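Local coordinates for protein cytochrome c, putative (Shewanella oneidensis, PDB 1SP3) that carries eight covalently bound hemes c and probably serves respiration as an oxidoreductase, reducing tetrathionate, at residues Asn58-Asn62 against Phe63-Ile67; Ala228-Ala231 against Cys232-His236; Trp357-Asp361 against Trp362-Ala366; Gln407-Cys411 against Asn412-Asn416. All blocks are in the same frame, centred on the assembly; numbering follows the deposited sequence.

Interaction 1 of 4, residues Asn58-Asn62 against Phe63-Ile67; sequences NSINN and FCVAI. With HEC (heme c), chain D; SCN (thiocyanate ion), chain B.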
# COMPACT_ATOMS: atom_id res chain seq x y z
N ASN A 58 1.68 9.81 -8.29
CA ASN A 58 1.09 11.06 -7.87
C ASN A 58 0.59 11.08 -6.42
O ASN A 58 -0.21 11.90 -6.09
CB ASN A 58 -0.04 11.38 -8.86
CG ASN A 58 0.45 11.36 -10.28
OD1 ASN A 58 1.37 12.05 -10.58
ND2 ASN A 58 -0.06 10.48 -11.11
N SER A 59 0.99 10.16 -5.56
CA SER A 59 0.32 10.11 -4.27
C SER A 59 1.15 10.78 -3.23
O SER A 59 2.38 10.75 -3.28
CB SER A 59 0.03 8.66 -3.83
OG SER A 59 -0.97 8.12 -4.70
N ILE A 60 0.46 11.31 -2.24
CA ILE A 60 1.15 11.81 -1.02
C ILE A 60 0.71 10.93 0.17
O ILE A 60 -0.51 10.70 0.36
CB ILE A 60 0.79 13.31 -0.82
CG1 ILE A 60 1.46 14.07 -1.96
CG2 ILE A 60 1.36 13.91 0.48
CD1 ILE A 60 1.24 15.64 -1.94
N ASN A 61 1.68 10.42 0.95
CA ASN A 61 1.36 9.62 2.15
C ASN A 61 2.07 10.18 3.35
O ASN A 61 2.77 11.21 3.24
CB ASN A 61 1.62 8.10 1.94
CG ASN A 61 3.13 7.72 1.93
OD1 ASN A 61 4.00 8.47 2.44
ND2 ASN A 61 3.43 6.50 1.43
N ASN A 62 1.81 9.61 4.54
CA ASN A 62 2.47 10.10 5.76
C ASN A 62 3.62 9.17 6.25
O ASN A 62 3.99 9.12 7.45
CB ASN A 62 1.50 10.47 6.89
CG ASN A 62 0.57 9.30 7.33
OD1 ASN A 62 0.78 8.13 6.93
ND2 ASN A 62 -0.48 9.62 8.11
N PHE A 63 4.19 8.42 5.30
CA PHE A 63 5.37 7.58 5.57
C PHE A 63 6.53 8.36 4.95
O PHE A 63 6.89 9.47 5.45
CB PHE A 63 5.18 6.21 4.92
CG PHE A 63 4.32 5.26 5.74
CD1 PHE A 63 2.97 5.06 5.41
CD2 PHE A 63 4.84 4.59 6.83
CE1 PHE A 63 2.19 4.22 6.17
CE2 PHE A 63 4.09 3.74 7.58
CZ PHE A 63 2.76 3.53 7.25
N CYS A 64 7.01 7.91 3.77
CA CYS A 64 8.05 8.63 3.04
C CYS A 64 7.56 9.83 2.27
O CYS A 64 8.37 10.58 1.69
CB CYS A 64 8.95 7.65 2.21
SG CYS A 64 9.97 6.51 3.33
N VAL A 65 6.23 10.02 2.21
CA VAL A 65 5.65 11.23 1.62
C VAL A 65 5.44 11.13 0.10
O VAL A 65 4.30 11.09 -0.38
CB VAL A 65 6.41 12.54 1.98
CG1 VAL A 65 5.62 13.78 1.48
CG2 VAL A 65 6.57 12.66 3.52
N ALA A 66 6.52 11.11 -0.68
CA ALA A 66 6.35 11.22 -2.10
C ALA A 66 7.61 10.84 -2.80
O ALA A 66 8.77 11.14 -2.35
CB ALA A 66 5.96 12.62 -2.54
N ILE A 67 7.36 10.20 -3.93
CA ILE A 67 8.41 9.70 -4.81
C ILE A 67 9.37 10.69 -5.46
O ILE A 67 10.57 10.35 -5.64
CB ILE A 67 7.68 8.80 -5.84
CG1 ILE A 67 8.04 7.41 -5.51
CG2 ILE A 67 7.71 9.23 -7.35
CD1 ILE A 67 6.97 6.83 -4.68
FE HEC D . 6.01 2.77 -1.84
CHA HEC D . 2.56 2.64 -2.51
CHB HEC D . 5.80 6.20 -1.53
CHC HEC D . 9.40 2.98 -1.45
CHD HEC D . 6.24 -0.62 -1.96
NA HEC D . 4.44 4.21 -1.95
C1A HEC D . 3.10 3.92 -2.25
C2A HEC D . 2.38 5.20 -2.23
C3A HEC D . 3.27 6.20 -1.97
C4A HEC D . 4.59 5.57 -1.79
CMA HEC D . 2.90 7.74 -1.86
CAA HEC D . 0.83 5.36 -2.46
CBA HEC D . 0.10 5.61 -1.11
CGA HEC D . 0.50 4.55 -0.05
O1A HEC D . 1.31 4.89 0.85
O2A HEC D . 0.09 3.30 -0.06
NB HEC D . 7.37 4.27 -1.55
C1B HEC D . 7.04 5.64 -1.50
C2B HEC D . 8.25 6.42 -1.40
C3B HEC D . 9.26 5.51 -1.34
C4B HEC D . 8.69 4.16 -1.45
CMB HEC D . 8.28 7.98 -1.30
CAB HEC D . 10.79 5.76 -1.24
CBB HEC D . 11.30 6.80 -0.50
NC HEC D . 7.62 1.36 -1.68
C1C HEC D . 8.93 1.69 -1.53
C2C HEC D . 9.69 0.47 -1.46
C3C HEC D . 8.80 -0.57 -1.57
C4C HEC D . 7.47 0.01 -1.74
CMC HEC D . 11.24 0.48 -1.29
CAC HEC D . 9.10 -2.12 -1.56
CBC HEC D . 9.73 -2.81 -0.54
ND HEC D . 4.59 1.22 -2.15
C1D HEC D . 5.01 -0.09 -2.27
C2D HEC D . 3.82 -0.84 -2.74
C3D HEC D . 2.66 0.15 -2.92
C4D HEC D . 3.24 1.42 -2.53
CMD HEC D . 3.76 -2.35 -3.00
CAD HEC D . 1.17 -0.16 -3.34
CBD HEC D . 0.40 -0.44 -2.05
CGD HEC D . -1.04 -0.98 -2.28
O1D HEC D . -1.46 -1.74 -1.37
O2D HEC D . -1.83 -0.71 -3.27
S SCN B . 5.45 2.53 0.46
C SCN B . 5.96 3.89 1.29
N SCN B . 6.34 4.87 1.79
O HOH W 1 4.52 9.79 -4.81

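Interaction 2 of 4, residues Ala228-Ala231 against Cys232-His236; sequences ATVA and CQTCH. With HEC (heme c), chain I.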
# COMPACT_ATOMS: atom_id res chain seq x y z
N ALA A 228 -25.53 -7.60 4.90
CA ALA A 228 -25.94 -6.46 4.06
C ALA A 228 -25.28 -5.16 4.59
O ALA A 228 -25.32 -4.12 3.92
CB ALA A 228 -27.44 -6.29 4.03
N THR A 229 -24.69 -5.21 5.81
CA THR A 229 -24.24 -3.97 6.44
C THR A 229 -22.74 -4.03 6.83
O THR A 229 -22.01 -3.03 6.93
CB THR A 229 -25.14 -3.75 7.72
OG1 THR A 229 -26.43 -3.31 7.30
CG2 THR A 229 -24.66 -2.58 8.61
N VAL A 230 -22.35 -5.19 7.17
CA VAL A 230 -21.02 -5.46 7.71
C VAL A 230 -20.26 -6.31 6.65
O VAL A 230 -20.72 -7.43 6.27
CB VAL A 230 -21.06 -6.16 9.05
CG1 VAL A 230 -19.69 -6.33 9.53
CG2 VAL A 230 -21.88 -5.37 10.08
N ALA A 231 -19.13 -5.77 6.21
CA ALA A 231 -18.27 -6.45 5.21
C ALA A 231 -17.75 -7.72 5.76
O ALA A 231 -17.42 -7.76 6.96
CB ALA A 231 -17.07 -5.57 4.84
N CYS A 232 -17.59 -8.74 4.93
CA CYS A 232 -17.02 -10.00 5.43
C CYS A 232 -15.73 -9.74 6.18
O CYS A 232 -15.46 -10.33 7.23
CB CYS A 232 -16.72 -11.02 4.28
SG CYS A 232 -17.98 -11.15 3.00
N GLN A 233 -14.89 -8.90 5.57
CA GLN A 233 -13.55 -8.59 6.10
C GLN A 233 -13.64 -8.10 7.54
O GLN A 233 -12.79 -8.38 8.34
CB GLN A 233 -12.94 -7.47 5.23
CG GLN A 233 -12.44 -7.96 3.83
CD GLN A 233 -13.46 -7.78 2.78
OE1 GLN A 233 -14.69 -7.83 3.07
NE2 GLN A 233 -13.00 -7.49 1.55
N THR A 234 -14.67 -7.35 7.90
CA THR A 234 -14.78 -6.88 9.30
C THR A 234 -14.78 -7.98 10.36
O THR A 234 -14.01 -7.97 11.33
CB THR A 234 -16.02 -5.93 9.38
OG1 THR A 234 -15.73 -4.77 8.60
CG2 THR A 234 -16.29 -5.39 10.86
N CYS A 235 -15.67 -8.97 10.22
CA CYS A 235 -15.70 -10.06 11.20
C CYS A 235 -14.52 -11.05 11.10
O CYS A 235 -14.08 -11.63 12.09
CB CYS A 235 -17.04 -10.78 11.09
SG CYS A 235 -18.39 -9.63 11.60
N HIS A 236 -14.00 -11.23 9.90
CA HIS A 236 -13.09 -12.31 9.59
C HIS A 236 -11.64 -11.92 9.55
O HIS A 236 -10.76 -12.78 9.40
CB HIS A 236 -13.51 -12.90 8.26
CG HIS A 236 -14.76 -13.72 8.41
ND1 HIS A 236 -14.77 -14.87 9.17
CD2 HIS A 236 -16.02 -13.55 7.96
CE1 HIS A 236 -15.98 -15.38 9.17
NE2 HIS A 236 -16.75 -14.63 8.40
FE HEC I . -18.63 -15.28 8.48
CHA HEC I . -18.11 -18.19 9.82
CHB HEC I . -17.59 -16.37 5.42
CHC HEC I . -19.78 -12.32 6.92
CHD HEC I . -19.20 -13.83 11.47
NA HEC I . -18.00 -17.04 7.68
C1A HEC I . -17.94 -18.16 8.46
C2A HEC I . -17.46 -19.21 7.59
C3A HEC I . -17.33 -18.75 6.35
C4A HEC I . -17.61 -17.33 6.40
CMA HEC I . -16.89 -19.60 5.12
CAA HEC I . -17.29 -20.68 8.06
CBA HEC I . -18.70 -21.28 8.01
CGA HEC I . -18.68 -22.68 8.60
O1A HEC I . -18.19 -23.59 7.94
O2A HEC I . -19.10 -22.86 9.75
NB HEC I . -18.70 -14.50 6.58
C1B HEC I . -18.11 -15.11 5.49
C2B HEC I . -18.30 -14.29 4.37
C3B HEC I . -18.95 -13.21 4.75
C4B HEC I . -19.21 -13.31 6.14
CMB HEC I . -17.88 -14.70 2.94
CAB HEC I . -19.44 -12.06 3.85
CBB HEC I . -20.29 -12.54 2.90
NC HEC I . -19.35 -13.40 9.07
C1C HEC I . -19.67 -12.33 8.27
C2C HEC I . -19.99 -11.24 9.11
C3C HEC I . -19.81 -11.66 10.41
C4C HEC I . -19.41 -13.05 10.38
CMC HEC I . -20.36 -9.86 8.56
CAC HEC I . -19.97 -10.82 11.73
CBC HEC I . -21.00 -9.95 12.01
ND HEC I . -18.64 -15.84 10.35
C1D HEC I . -18.89 -15.13 11.49
C2D HEC I . -18.83 -15.99 12.65
C3D HEC I . -18.40 -17.28 12.12
C4D HEC I . -18.37 -17.15 10.70
CMD HEC I . -19.02 -15.54 14.16
CAD HEC I . -18.15 -18.63 12.93
CBD HEC I . -19.56 -19.25 13.08
CGD HEC I . -19.66 -20.27 11.96
O1D HEC I . -18.71 -21.17 11.88
O2D HEC I . -20.67 -20.21 11.15

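Interaction 3 of 4, residues Trp357-Asp361 against Trp362-Ala366; sequences WSEFD and WNLAA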
# COMPACT_ATOMS: atom_id res chain seq x y z
N TRP A 357 18.12 13.34 4.55
CA TRP A 357 18.93 12.26 5.14
C TRP A 357 20.47 12.44 5.06
O TRP A 357 21.20 11.80 5.86
CB TRP A 357 18.55 10.90 4.60
CG TRP A 357 17.21 10.47 5.01
CD1 TRP A 357 16.46 10.95 6.06
CD2 TRP A 357 16.42 9.48 4.36
NE1 TRP A 357 15.24 10.30 6.10
CE2 TRP A 357 15.20 9.39 5.08
CE3 TRP A 357 16.64 8.63 3.26
CZ2 TRP A 357 14.16 8.50 4.70
CZ3 TRP A 357 15.64 7.75 2.88
CH2 TRP A 357 14.39 7.70 3.60
N SER A 358 20.95 13.30 4.15
CA SER A 358 22.37 13.68 4.31
C SER A 358 22.64 15.05 4.92
O SER A 358 23.54 15.19 5.74
CB SER A 358 23.24 13.45 3.07
OG SER A 358 22.57 13.88 1.94
N GLU A 359 21.88 16.06 4.54
CA GLU A 359 22.16 17.39 5.03
C GLU A 359 21.35 17.83 6.30
O GLU A 359 21.85 18.63 7.05
CB GLU A 359 22.08 18.40 3.89
CG GLU A 359 23.15 18.24 2.80
CD GLU A 359 24.59 18.41 3.30
OE1 GLU A 359 24.89 19.30 4.16
OE2 GLU A 359 25.46 17.63 2.84
N PHE A 360 20.15 17.28 6.54
CA PHE A 360 19.41 17.52 7.80
C PHE A 360 18.96 18.95 7.87
O PHE A 360 18.80 19.53 8.96
CB PHE A 360 20.19 17.17 9.08
CG PHE A 360 20.43 15.69 9.23
CD1 PHE A 360 21.71 15.17 9.13
CD2 PHE A 360 19.35 14.81 9.40
CE1 PHE A 360 21.94 13.75 9.21
CE2 PHE A 360 19.54 13.45 9.48
CZ PHE A 360 20.86 12.91 9.39
N ASP A 361 18.67 19.46 6.69
CA ASP A 361 18.22 20.81 6.47
C ASP A 361 16.90 20.75 5.71
O ASP A 361 16.87 20.58 4.50
CB ASP A 361 19.30 21.50 5.64
CG ASP A 361 18.94 22.87 5.19
OD1 ASP A 361 17.76 23.31 5.22
OD2 ASP A 361 19.85 23.62 4.72
N TRP A 362 15.82 20.97 6.45
CA TRP A 362 14.51 20.91 5.87
C TRP A 362 14.23 21.95 4.79
O TRP A 362 13.42 21.68 3.89
CB TRP A 362 13.43 21.02 6.96
CG TRP A 362 13.15 19.75 7.68
CD1 TRP A 362 13.31 19.50 9.01
CD2 TRP A 362 12.66 18.53 7.11
NE1 TRP A 362 12.98 18.20 9.31
CE2 TRP A 362 12.55 17.59 8.17
CE3 TRP A 362 12.30 18.13 5.82
CZ2 TRP A 362 12.05 16.30 7.99
CZ3 TRP A 362 11.83 16.81 5.62
CH2 TRP A 362 11.71 15.93 6.71
N ASN A 363 14.85 23.14 4.88
CA ASN A 363 14.57 24.18 3.87
C ASN A 363 15.11 23.73 2.53
O ASN A 363 14.48 23.88 1.56
CB ASN A 363 15.17 25.62 4.17
CG ASN A 363 14.48 26.35 5.35
OD1 ASN A 363 15.07 26.51 6.45
ND2 ASN A 363 13.27 26.86 5.11
N LEU A 364 16.35 23.27 2.52
CA LEU A 364 17.00 22.70 1.35
C LEU A 364 16.21 21.47 0.83
O LEU A 364 15.95 21.36 -0.37
CB LEU A 364 18.38 22.21 1.77
CG LEU A 364 19.62 22.12 0.84
CD1 LEU A 364 20.48 20.86 1.03
CD2 LEU A 364 19.41 22.50 -0.67
N ALA A 365 15.85 20.54 1.72
CA ALA A 365 15.04 19.38 1.29
C ALA A 365 13.70 19.83 0.67
O ALA A 365 13.32 19.38 -0.41
CB ALA A 365 14.87 18.36 2.42
N ALA A 366 13.04 20.79 1.29
CA ALA A 366 11.81 21.38 0.72
C ALA A 366 12.00 22.01 -0.64
O ALA A 366 11.17 21.80 -1.56
CB ALA A 366 11.21 22.44 1.67

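Interaction 4 of 4, residues Gln407-Cys411 against Asn412-Asn416; sequences QALNC and NDCHN. With HEC (heme c), chain J.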
# COMPACT_ATOMS: atom_id res chain seq x y z
N GLN A 407 -12.04 -17.62 15.29
CA GLN A 407 -11.63 -16.29 15.74
C GLN A 407 -12.31 -15.12 15.02
O GLN A 407 -11.87 -14.01 15.19
CB GLN A 407 -10.12 -16.08 15.69
CG GLN A 407 -9.37 -17.20 15.16
CD GLN A 407 -9.06 -18.22 16.20
OE1 GLN A 407 -8.83 -19.40 15.86
NE2 GLN A 407 -9.05 -17.79 17.47
N ALA A 408 -13.37 -15.36 14.27
CA ALA A 408 -14.19 -14.27 13.72
C ALA A 408 -14.80 -13.50 14.84
O ALA A 408 -15.06 -14.09 15.87
CB ALA A 408 -15.31 -14.78 12.78
N LEU A 409 -14.99 -12.18 14.65
CA LEU A 409 -15.67 -11.38 15.63
C LEU A 409 -17.02 -12.06 15.90
O LEU A 409 -17.70 -12.38 14.96
CB LEU A 409 -15.90 -9.97 15.10
CG LEU A 409 -14.64 -9.15 14.81
CD1 LEU A 409 -15.01 -7.68 14.61
CD2 LEU A 409 -13.70 -9.40 16.08
N ASN A 410 -17.37 -12.31 17.16
CA ASN A 410 -18.70 -12.81 17.47
C ASN A 410 -19.55 -11.75 18.20
O ASN A 410 -19.06 -10.65 18.45
CB ASN A 410 -18.62 -14.15 18.22
CG ASN A 410 -19.48 -15.30 17.53
OD1 ASN A 410 -20.63 -15.08 17.08
ND2 ASN A 410 -18.92 -16.53 17.49
N CYS A 411 -20.80 -12.05 18.47
CA CYS A 411 -21.79 -11.10 18.94
C CYS A 411 -21.26 -10.19 19.99
O CYS A 411 -21.47 -9.00 19.86
CB CYS A 411 -23.08 -11.77 19.45
SG CYS A 411 -23.49 -13.31 18.53
N ASN A 412 -20.52 -10.74 20.96
CA ASN A 412 -19.99 -9.97 22.10
C ASN A 412 -18.72 -9.14 21.84
O ASN A 412 -18.30 -8.30 22.68
CB ASN A 412 -19.86 -10.81 23.35
CG ASN A 412 -21.18 -11.14 23.93
OD1 ASN A 412 -21.79 -10.32 24.58
ND2 ASN A 412 -21.68 -12.33 23.65
N ASP A 413 -18.20 -9.27 20.62
CA ASP A 413 -17.14 -8.37 20.21
C ASP A 413 -17.64 -7.00 19.87
O ASP A 413 -16.91 -6.03 20.06
CB ASP A 413 -16.37 -8.94 19.05
CG ASP A 413 -15.53 -10.11 19.47
OD1 ASP A 413 -14.78 -9.90 20.43
OD2 ASP A 413 -15.64 -11.28 18.98
N CYS A 414 -18.86 -6.94 19.36
CA CYS A 414 -19.51 -5.67 19.02
C CYS A 414 -20.62 -5.26 19.94
O CYS A 414 -20.72 -4.07 20.19
CB CYS A 414 -20.09 -5.72 17.61
SG CYS A 414 -18.77 -6.12 16.37
N HIS A 415 -21.48 -6.20 20.39
CA HIS A 415 -22.69 -5.86 21.17
C HIS A 415 -22.39 -6.03 22.67
O HIS A 415 -21.28 -6.48 23.00
CB HIS A 415 -23.93 -6.71 20.73
CG HIS A 415 -24.33 -6.47 19.29
ND1 HIS A 415 -24.90 -5.30 18.86
CD2 HIS A 415 -24.20 -7.24 18.19
CE1 HIS A 415 -25.11 -5.35 17.55
NE2 HIS A 415 -24.73 -6.53 17.13
N ASN A 416 -23.32 -5.65 23.55
CA ASN A 416 -23.17 -5.87 25.01
C ASN A 416 -21.89 -5.18 25.51
O ASN A 416 -21.67 -4.01 25.26
CB ASN A 416 -23.15 -7.38 25.32
CG ASN A 416 -24.46 -8.06 24.99
OD1 ASN A 416 -25.51 -7.42 24.98
ND2 ASN A 416 -24.40 -9.36 24.67
FE HEC J . -25.05 -7.44 15.31
CHA HEC J . -27.47 -5.20 14.40
CHB HEC J . -27.38 -9.24 16.96
CHC HEC J . -22.85 -10.06 15.73
CHD HEC J . -22.54 -5.44 14.41
NA HEC J . -27.08 -7.26 15.58
C1A HEC J . -27.87 -6.23 15.19
C2A HEC J . -29.21 -6.40 15.79
C3A HEC J . -29.18 -7.54 16.50
C4A HEC J . -27.84 -8.08 16.37
CMA HEC J . -30.32 -8.16 17.36
CAA HEC J . -30.37 -5.40 15.58
CBA HEC J . -30.93 -5.64 14.17
CGA HEC J . -31.64 -6.99 14.04
O1A HEC J . -32.80 -7.16 14.60
O2A HEC J . -31.04 -7.88 13.33
NB HEC J . -25.09 -9.33 16.18
C1B HEC J . -26.20 -9.86 16.76
C2B HEC J . -25.90 -11.20 17.13
C3B HEC J . -24.63 -11.43 16.76
C4B HEC J . -24.13 -10.25 16.17
CMB HEC J . -26.90 -12.19 17.87
CAB HEC J . -23.89 -12.78 16.88
CBB HEC J . -24.27 -13.84 16.10
NC HEC J . -23.09 -7.73 15.17
C1C HEC J . -22.33 -8.84 15.42
C2C HEC J . -20.94 -8.54 15.23
C3C HEC J . -20.87 -7.25 14.90
C4C HEC J . -22.22 -6.71 14.84
CMC HEC J . -19.78 -9.55 15.44
CAC HEC J . -19.66 -6.30 14.54
CBC HEC J . -18.69 -6.37 13.58
ND HEC J . -25.01 -5.53 14.57
C1D HEC J . -23.83 -4.98 14.11
C2D HEC J . -24.21 -3.85 13.33
C3D HEC J . -25.70 -3.81 13.33
C4D HEC J . -26.13 -4.89 14.12
CMD HEC J . -23.28 -2.88 12.57
CAD HEC J . -26.61 -2.80 12.64
CBD HEC J . -27.12 -3.46 11.33
CGD HEC J . -28.01 -2.46 10.67
O1D HEC J . -27.70 -1.25 10.56
O2D HEC J . -29.09 -2.84 10.26

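Interaction 1 of 4, residues Asn58-Asn62 against Phe63-Ile67
Asn-61 and Val-65 are tied together twice. Between the backbones, Asn-61 N donates to Val-65 O at 3.0 Å, on a lone pair of that carbonyl. The second bond runs the other way, from Val-65 N to Asn-61 OD1 at 2.7 Å, and the same oxygen takes Phe-63 N at 2.9 Å. The two donors arrive from opposite faces of the amide, that of Phe-63 standing 61° above its plane. With CG set between the backbone N and carbonyl carbon (chi1 74°), the amide folds back into the turn to receive them. A CA-H...O contact, Val-65 CA to Asn-61 O at 3.3 Å, adds to the closure, and a water links Ser-59 O with Ile-67 N.

Apolar packing is lighter: Ile-60 CG2 lies against Val-65 CG1 at 4.4 Å, while the Phe-63 ring stacks on His-332 and meets Trp-396.

The heme is engaged through Asn-61 ND2, which donates to its propionate oxygen O1A at 2.7 Å and weakly to the nitrogen of an iron-bound thiocyanate, probably from the crystallisation liquor. Replacing Asn-61 with an alanine would probably leave Phe-63 N and Val-65 N without this acceptor and take one donor from the propionate, freeing the turn to shift. Because the backbone holds the oxygen end, the amide's rotation is fixed with its NH2 turned to the propionate and, weakly, to the iron's ligand, consistent with a pocket that can accept an anionic ligand at the iron.

Interaction 2 of 4, residues Ala228-Ala231 against Cys232-His236
Ala-231 lies just ahead of the heme-binding helical turn, and its carbonyl oxygen is taken up there: Thr-234 N donates to Ala-231 O at 2.9 Å. The bond is bent, 133° at the hydrogen, and the donor stands 56° out of the carbonyl plane. The methyl group of Ala-231 lies beside the amide of Gln-233, with CB 3.7 Å from Gln-233 OE1. The NH2 end of that amide is held by Asn-399 and Asp-205.

Val-230 comes in one residue earlier. With CG1 anti to the backbone N (chi1 -178°), this branch fits between protein and porphyrin: it meets Thr-234 CB at 3.7 Å, comes 4.1 Å from Cys-235 SG, and also packs on the heme methyl CMC.

These residues introduce a CXXCH heme-binding motif, in which a single helical turn presents both thioether sulfurs and an axial histidine. Cys-232 SG is bonded to the vinyl-derived carbon CAB at 1.9 Å and Cys-235 SG to CAC at 2.0 Å. His-236 NE2 reaches the iron at 2.0 Å, with His-218 as the other axial ligand, and Cys-235 CB lies over the rim of one face of the imidazole.

Thr-234 crosses Val-230 at about a right angle, offering it both CB and CG2, while its hydroxyl bonds to Ile-326 O. Strand 325-339 thus flanks the turn, its Ile-326 also pairing through the backbone with Thr-229 and Ala-231.

Interaction 3 of 4, residues Trp357-Asp361 against Trp362-Ala366
Asp-361 caps the helix that begins at Trp-362, its carboxylate accepting from Leu-364 N through OD1 at 3.0 Å. The N-H points almost straight at the oxygen, 173° at the hydrogen, although it meets OD1 from 63° above the carboxylate plane. CG lies anti to the backbone N (chi1 174°), which swings the carboxylate round over the amides of the first turn. Here the negative group would probably also be favoured by the helix dipole.

The main chain of the same residue does the next task. Asp-361 O takes Ala-365 N at 3.0 Å, in the carbonyl plane, and the ladder continues with Ala-366 N on Trp-362 O at 2.8 Å. Among the side chains, Asn-363 ND2 is satisfied by the hydroxyl of Tyr-383.

Side-chain packing is modest. Leu-364 crosses the aspartate at about a right angle, its CB 3.5 Å from Asp-361 CG, and Leu-364 CD1 touches Glu-359 CB at 4.1 Å. Phe-360, with a positive phi, makes the break that ends one helix and lets the cap start the next.

The contact therefore forms the joint between the short helix 356-359 and helix 362-372. Trp-362 fastens this joint inward, stacking on Tyr-356 of the first helix and meeting Tyr-387 and, edge-to-face, Phe-389 of strand 387-397.

Interaction 4 of 4, residues Gln407-Cys411 against Asn412-Asn416
Cys-411 O is gripped by two amides of the turn that follows it. His-415 N donates at 2.8 Å, approaching the carbonyl almost head-on, whereas Cys-414 N adds a weak bond at 3.4 Å. The carbonyl thus closes a CXXCH turn at the very residues that hold the porphyrin: Cys-411 SG is bonded to heme atom CAB at 1.8 Å, Cys-414 SG to CAC at 2.0 Å, and His-415 NE2 coordinates the iron opposite His-226. The other imidazole nitrogen, ND1, is held by Asp-431.

Asp-413 and Asn-410 clasp each other through a reciprocal pair. Asn-410 N donates to Asp-413 OD2 at 2.7 Å, where the carboxylate offers its anti lone pair, and Asp-413 N returns a bond to Asn-410 O at 2.7 Å. CG of the aspartate stands beside its own backbone N (chi1 -71°), which directs the carboxylate back along the chain. Leu-409 leans on it obliquely, CD2 lying 3.9 Å from Asp-413 CG. An alanine at Asp-413 would probably leave Asn-410 N without its acceptor and Leu-409 without part of its support, letting the entry to the heme turn move.

Farther along, Asn-416 ND2 reaches back to Asn-412 OD1 at 2.8 Å, one side chain bridging to the other across the turn's exit.

The short, weakly bonded helix 411-414 follows the loop that leaves strand 387-397, and Leu-409 in that loop joins it to the heme-bearing helix 232-236.

Overall arrangement
Three of the four contacts belong to heme sites. Interactions 2 and 4 are CXXCH attachments, for hemes 7 and 8, with centres about 12 Å apart; they touch directly where Cys-235 O lies 2.8 Å from Leu-409 N, probably hydrogen-bonded, and where Ala-408 CB packs on the axial His-236. Interaction 1 lies about 29 Å from interaction 2, centre to centre, at heme 4, whose iron carries a thiocyanate, probably from the crystallisation liquor, consistent with a site open to an exogenous ligand. Interaction 3 is structural: its centre is about 17 Å from that of interaction 1, and the Trp-362 side chain stays about 12 Å from a heme. It lies on the opposite side of the chain's centre from interactions 2 and 4.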